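Local coordinates for haloalkane dehalogenase (Mycobacterium rhodesiae, PDB 4MJ3), which probably catalyses hydrolytic cleavage of carbon-halogen bonds in haloalkanes, releasing halide and the corresponding alcohol, in a mycobacterium that grows on such compounds, at residues N147-T152 / G254-V259; E159-W164 / M214-S219. All coordinates share one frame; numbering follows the deposited sequence. Where two conformers were deposited one is given.

Interaction 1 (N147-T152 / G254-V259)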
loop_
_atom_site.group_PDB
_atom_site.type_symbol
_atom_site.label_atom_id
_atom_site.label_comp_id
_atom_site.label_asym_id
_atom_site.label_seq_id
_atom_site.Cartn_x
_atom_site.Cartn_y
_atom_site.Cartn_z
ATOM N N ASN A 147 6.825 6.005 4.263
ATOM C CA ASN A 147 6.001 7.058 3.672
ATOM C C ASN A 147 4.531 6.714 3.795
ATOM O O ASN A 147 3.802 6.574 2.790
ATOM C CB ASN A 147 6.393 7.323 2.219
ATOM C CG ASN A 147 7.800 7.876 2.083
ATOM O OD1 ASN A 147 8.460 8.194 3.073
ATOM N ND2 ASN A 147 8.243 8.021 0.838
ATOM N N THR A 148 4.104 6.598 5.046
ATOM C CA THR A 148 2.736 6.223 5.353
ATOM C C THR A 148 2.388 6.738 6.750
ATOM O O THR A 148 3.206 7.409 7.383
ATOM C CB THR A 148 2.554 4.695 5.241
ATOM O OG1 THR A 148 1.155 4.380 5.303
ATOM C CG2 THR A 148 3.304 3.956 6.333
HETATM N N MSE A 149 1.179 6.433 7.211
HETATM C CA MSE A 149 0.722 6.786 8.575
HETATM C C MSE A 149 -0.553 6.047 8.873
HETATM O O MSE A 149 -1.107 5.357 8.007
HETATM C CB MSE A 149 0.417 8.262 8.811
HETATM C CG MSE A 149 1.218 8.825 9.997
HETATM SE SE MSE A 149 1.057 8.207 11.875
HETATM C CE MSE A 149 0.312 9.899 12.523
ATOM N N LEU A 150 -1.026 6.209 10.103
ATOM C CA LEU A 150 -2.329 5.696 10.529
ATOM C C LEU A 150 -3.093 6.845 11.168
ATOM O O LEU A 150 -3.064 7.007 12.387
ATOM C CB LEU A 150 -2.207 4.516 11.480
ATOM C CG LEU A 150 -3.518 3.883 11.982
ATOM C CD1 LEU A 150 -4.490 3.581 10.851
ATOM C CD2 LEU A 150 -3.270 2.620 12.777
ATOM N N PRO A 151 -3.736 7.680 10.355
ATOM C CA PRO A 151 -4.422 8.837 10.936
ATOM C C PRO A 151 -5.752 8.466 11.559
ATOM O O PRO A 151 -6.504 7.669 11.013
ATOM C CB PRO A 151 -4.644 9.768 9.737
ATOM C CG PRO A 151 -4.458 8.922 8.527
ATOM C CD PRO A 151 -4.008 7.556 8.914
ATOM N N THR A 152 -6.074 9.108 12.665
ATOM C CA THR A 152 -7.355 8.890 13.328
ATOM C C THR A 152 -8.382 9.960 12.975
ATOM O O THR A 152 -9.555 9.796 13.274
ATOM C CB THR A 152 -7.143 8.912 14.842
ATOM O OG1 THR A 152 -6.527 10.149 15.204
ATOM C CG2 THR A 152 -6.247 7.745 15.290
ATOM N N GLY A 254 6.224 13.135 5.572
ATOM C CA GLY A 254 7.419 13.337 6.369
ATOM C C GLY A 254 7.161 13.613 7.844
ATOM O O GLY A 254 7.873 13.094 8.703
ATOM N N ALA A 255 6.129 14.401 8.140
ATOM C CA ALA A 255 5.840 14.770 9.526
ATOM C C ALA A 255 5.376 13.582 10.363
ATOM O O ALA A 255 5.449 13.599 11.596
ATOM C CB ALA A 255 4.790 15.878 9.563
ATOM N N ALA A 256 4.827 12.584 9.692
ATOM C CA ALA A 256 4.312 11.390 10.347
ATOM C C ALA A 256 5.418 10.473 10.872
ATOM O O ALA A 256 5.186 9.673 11.771
ATOM C CB ALA A 256 3.444 10.626 9.368
ATOM N N GLU A 257 6.602 10.549 10.269
ATOM C CA GLU A 257 7.672 9.610 10.583
ATOM C C GLU A 257 7.997 9.541 12.092
ATOM O O GLU A 257 8.041 8.455 12.659
ATOM C CB GLU A 257 8.933 9.923 9.753
ATOM C CG GLU A 257 9.993 8.826 9.794
ATOM C CD GLU A 257 10.772 8.791 11.094
ATOM O OE1 GLU A 257 10.989 9.866 11.705
ATOM O OE2 GLU A 257 11.154 7.688 11.504
ATOM N N PRO A 258 8.251 10.700 12.746
ATOM C CA PRO A 258 8.617 10.596 14.168
ATOM C C PRO A 258 7.454 10.224 15.078
ATOM O O PRO A 258 7.664 9.644 16.156
ATOM C CB PRO A 258 9.164 11.992 14.503
ATOM C CG PRO A 258 8.576 12.882 13.478
ATOM C CD PRO A 258 8.455 12.058 12.233
ATOM N N VAL A 259 6.236 10.517 14.654
ATOM C CA VAL A 259 5.038 10.168 15.430
ATOM C C VAL A 259 4.838 8.650 15.433
ATOM O O VAL A 259 4.679 8.016 16.483
ATOM C CB VAL A 259 3.775 10.838 14.849
ATOM C CG1 VAL A 259 2.544 10.446 15.673
ATOM C CG2 VAL A 259 3.947 12.350 14.821
#
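CG1 of Val259 stands anti to the backbone N (chi1 180°), which sends it toward the loop; in the conformer described, the selenomethionine chain of Met149 is bent at chi2 and chi3 and puts CE 3.9 Å from Val259 CG1, although its CG sits too close to Ala256 CB to be exact. In the alpha/beta hydrolase fold, the contact joins the loop that leaves strand 140-145 at the C-terminal edge of the central sheet to the first turn of helix 256-263. Met149 lies over that turn, its chain running across Val259 at roughly a right angle. Val259 is itself exposed, and its branch meets the end of the Met149 chain from the side.

Nearer the backbone, Met149 CB lies 3.9 Å from Ala256 CB, where the two chains come closest, with CA of Met149 and CA of Ala256 6.1 Å apart. The alanine methyl points at the loop at this closest approach of the two backbones. Met149 was modelled in two conformers, so the exact path of the middle of its side chain is doubtful. Met149 also touches Trp232 of helix 225-235.

The contact is apolar, and the polar groups beside it are used elsewhere. Glu257 pairs with Arg261 in a salt bridge and with Ser244 on edge strand 242-244. Thr148 gives its hydroxyl to the backbone O of Asp123, at the turn where this family carries its nucleophile elbow. The backbone O of Thr148 lies 3.8 Å from Ala256 CB.

Interaction 2 (E159-W164 / M214-S219); sequences EAFLAW and MLVPIS
A helical hydrogen bond of 3.0 Å from Ala163 N to Glu159 O spans the turn that carries Phe161 and Leu162, the two side chains that meet Val216 and Ile218 of the facing loop. The contact itself is wholly apolar and belongs to the helical cap that haloalkane dehalogenases place over the alpha/beta hydrolase core.

Phe161 does most of the work. With CG anti to the backbone N (chi1 173°), its ring extends straight from the helix and meets Val216 coming from the opposite direction. The para carbon CZ is 3.5 Å from Val216 CG2 and also touches Val216 CB, while CG1 of the valine stands a little farther back, 3.9 Å from CZ. Val216 therefore approaches the far end of the ring obliquely with its branch point and both methyls.

Ile218 runs across Phe161 at about a right angle and brings CG2 to 4.0 Å from CE2, the ring carbon next to CZ, again obliquely. Its longer branch leads elsewhere: CD1 reaches only a loose 4.4 Å from Leu162 CD2, at the margin of the contact. On the other side of the ring, Phe161 CE1 comes in plane to the edge of the Trp164 indole.

The loop 214-219 is thus held between two helices, with Met214 touching Gln165 and Gln169 farther along helix 159-170, and Leu215 and Val216 resting on Trp124 at the start of helix 124-135.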
loop_
_atom_site.group_PDB
_atom_site.type_symbol
_atom_site.label_atom_id
_atom_site.label_comp_id
_atom_site.label_asym_id
_atom_site.label_seq_id
_atom_site.Cartn_x
_atom_site.Cartn_y
_atom_site.Cartn_z
ATOM N N GLU A 159 -0.505 20.673 4.775
ATOM C CA GLU A 159 -0.867 21.338 3.517
ATOM C C GLU A 159 -0.541 20.503 2.296
ATOM O O GLU A 159 -1.244 20.579 1.284
ATOM C CB GLU A 159 -0.203 22.722 3.422
ATOM C CG GLU A 159 -0.806 23.775 4.344
ATOM C CD GLU A 159 -2.328 23.858 4.288
ATOM O OE1 GLU A 159 -2.908 23.875 3.175
ATOM O OE2 GLU A 159 -2.949 23.913 5.372
ATOM N N ALA A 160 0.515 19.697 2.375
ATOM C CA ALA A 160 0.917 18.893 1.218
ATOM C C ALA A 160 -0.160 17.858 0.887
ATOM O O ALA A 160 -0.562 17.708 -0.272
ATOM C CB ALA A 160 2.238 18.227 1.487
ATOM N N PHE A 161 -0.667 17.173 1.911
ATOM C CA PHE A 161 -1.787 16.273 1.671
ATOM C C PHE A 161 -3.002 17.006 1.115
ATOM O O PHE A 161 -3.628 16.544 0.153
ATOM C CB PHE A 161 -2.217 15.491 2.914
ATOM C CG PHE A 161 -3.468 14.714 2.661
ATOM C CD1 PHE A 161 -3.428 13.536 1.932
ATOM C CD2 PHE A 161 -4.700 15.219 3.039
ATOM C CE1 PHE A 161 -4.594 12.856 1.614
ATOM C CE2 PHE A 161 -5.874 14.528 2.725
ATOM C CZ PHE A 161 -5.810 13.355 2.023
ATOM N N LEU A 162 -3.365 18.158 1.697
ATOM C CA LEU A 162 -4.543 18.881 1.211
ATOM C C LEU A 162 -4.444 19.312 -0.256
ATOM O O LEU A 162 -5.440 19.313 -0.998
ATOM C CB LEU A 162 -4.848 20.094 2.109
ATOM C CG LEU A 162 -5.291 19.709 3.530
ATOM C CD1 LEU A 162 -5.405 20.949 4.398
ATOM C CD2 LEU A 162 -6.618 18.957 3.502
ATOM N N ALA A 163 -3.244 19.663 -0.695
ATOM C CA ALA A 163 -3.039 20.055 -2.099
ATOM C C ALA A 163 -3.255 18.854 -3.019
ATOM O O ALA A 163 -3.883 18.965 -4.083
ATOM C CB ALA A 163 -1.642 20.610 -2.282
ATOM N N TRP A 164 -2.738 17.707 -2.605
ATOM C CA TRP A 164 -2.970 16.451 -3.342
ATOM C C TRP A 164 -4.467 16.129 -3.356
ATOM O O TRP A 164 -5.052 15.840 -4.411
ATOM C CB TRP A 164 -2.144 15.280 -2.775
ATOM C CG TRP A 164 -2.807 13.954 -3.007
ATOM C CD1 TRP A 164 -3.386 13.163 -2.055
ATOM C CD2 TRP A 164 -3.098 13.343 -4.261
ATOM N NE1 TRP A 164 -3.933 12.053 -2.632
ATOM C CE2 TRP A 164 -3.797 12.154 -3.990
ATOM C CE3 TRP A 164 -2.796 13.658 -5.604
ATOM C CZ2 TRP A 164 -4.235 11.303 -5.002
ATOM C CZ3 TRP A 164 -3.233 12.812 -6.596
ATOM C CH2 TRP A 164 -3.930 11.648 -6.294
HETATM N N MSE A 214 -10.580 11.117 -0.356
HETATM C CA MSE A 214 -11.695 11.542 0.514
HETATM C C MSE A 214 -11.872 10.638 1.708
HETATM O O MSE A 214 -12.586 10.989 2.649
HETATM C CB MSE A 214 -13.019 11.613 -0.257
HETATM C CG MSE A 214 -12.959 12.512 -1.494
HETATM SE SE MSE A 214 -12.166 14.291 -1.120
HETATM C CE MSE A 214 -13.511 14.940 0.172
ATOM N N LEU A 215 -11.217 9.483 1.714
ATOM C CA LEU A 215 -11.310 8.526 2.823
ATOM C C LEU A 215 -10.264 8.761 3.903
ATOM O O LEU A 215 -10.297 8.105 4.933
ATOM C CB LEU A 215 -11.190 7.081 2.300
ATOM C CG LEU A 215 -12.272 6.658 1.288
ATOM C CD1 LEU A 215 -12.028 5.221 0.869
ATOM C CD2 LEU A 215 -13.672 6.816 1.863
ATOM N N VAL A 216 -9.313 9.651 3.651
ATOM C CA VAL A 216 -8.246 9.911 4.620
ATOM C C VAL A 216 -8.867 10.693 5.785
ATOM O O VAL A 216 -9.422 11.757 5.577
ATOM C CB VAL A 216 -7.095 10.736 4.022
ATOM C CG1 VAL A 216 -6.047 11.049 5.108
ATOM C CG2 VAL A 216 -6.447 9.996 2.870
ATOM N N PRO A 217 -8.795 10.142 7.003
ATOM C CA PRO A 217 -9.397 10.896 8.095
ATOM C C PRO A 217 -8.649 12.175 8.425
ATOM O O PRO A 217 -7.452 12.132 8.722
ATOM C CB PRO A 217 -9.337 9.924 9.268
ATOM C CG PRO A 217 -9.252 8.581 8.644
ATOM C CD PRO A 217 -8.414 8.787 7.416
ATOM N N ILE A 218 -9.337 13.298 8.348
ATOM C CA ILE A 218 -8.729 14.604 8.617
ATOM C C ILE A 218 -9.522 15.384 9.657
ATOM O O ILE A 218 -9.203 16.533 9.934
ATOM C CB ILE A 218 -8.546 15.439 7.323
ATOM C CG1 ILE A 218 -9.896 15.803 6.692
ATOM C CG2 ILE A 218 -7.677 14.668 6.316
ATOM C CD1 ILE A 218 -9.779 16.659 5.449
ATOM N N SER A 219 -10.559 14.759 10.202
ATOM C CA SER A 219 -11.377 15.343 11.241
ATOM C C SER A 219 -11.933 14.215 12.101
ATOM O O SER A 219 -12.085 13.106 11.611
ATOM C CB SER A 219 -12.523 16.104 10.562
ATOM O OG SER A 219 -13.622 16.295 11.427
#

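Interactions 1 and 2 have centres 13 Å apart on the same side of the chain's centre, and both partners of interaction 2 lie in sequence between those of interaction 1. They touch where the Pro217 ring packs on the backbone of 151-152: Pro151 O is 3.7 Å from Pro217 CG, and Thr152 C is 3.8 Å from Pro217 CB. The loop 147-152 is therefore shared, meeting helix 256-263 in interaction 1 and Pro217 of the cap loop beyond it. Both reach the start of helix 124-135, interaction 1 through Thr148 on Asp123 just before it and interaction 2 through Val216 on Trp124. In relatives the turn at Asp123 is the nucleophile elbow, so both contacts probably lie close to the active site.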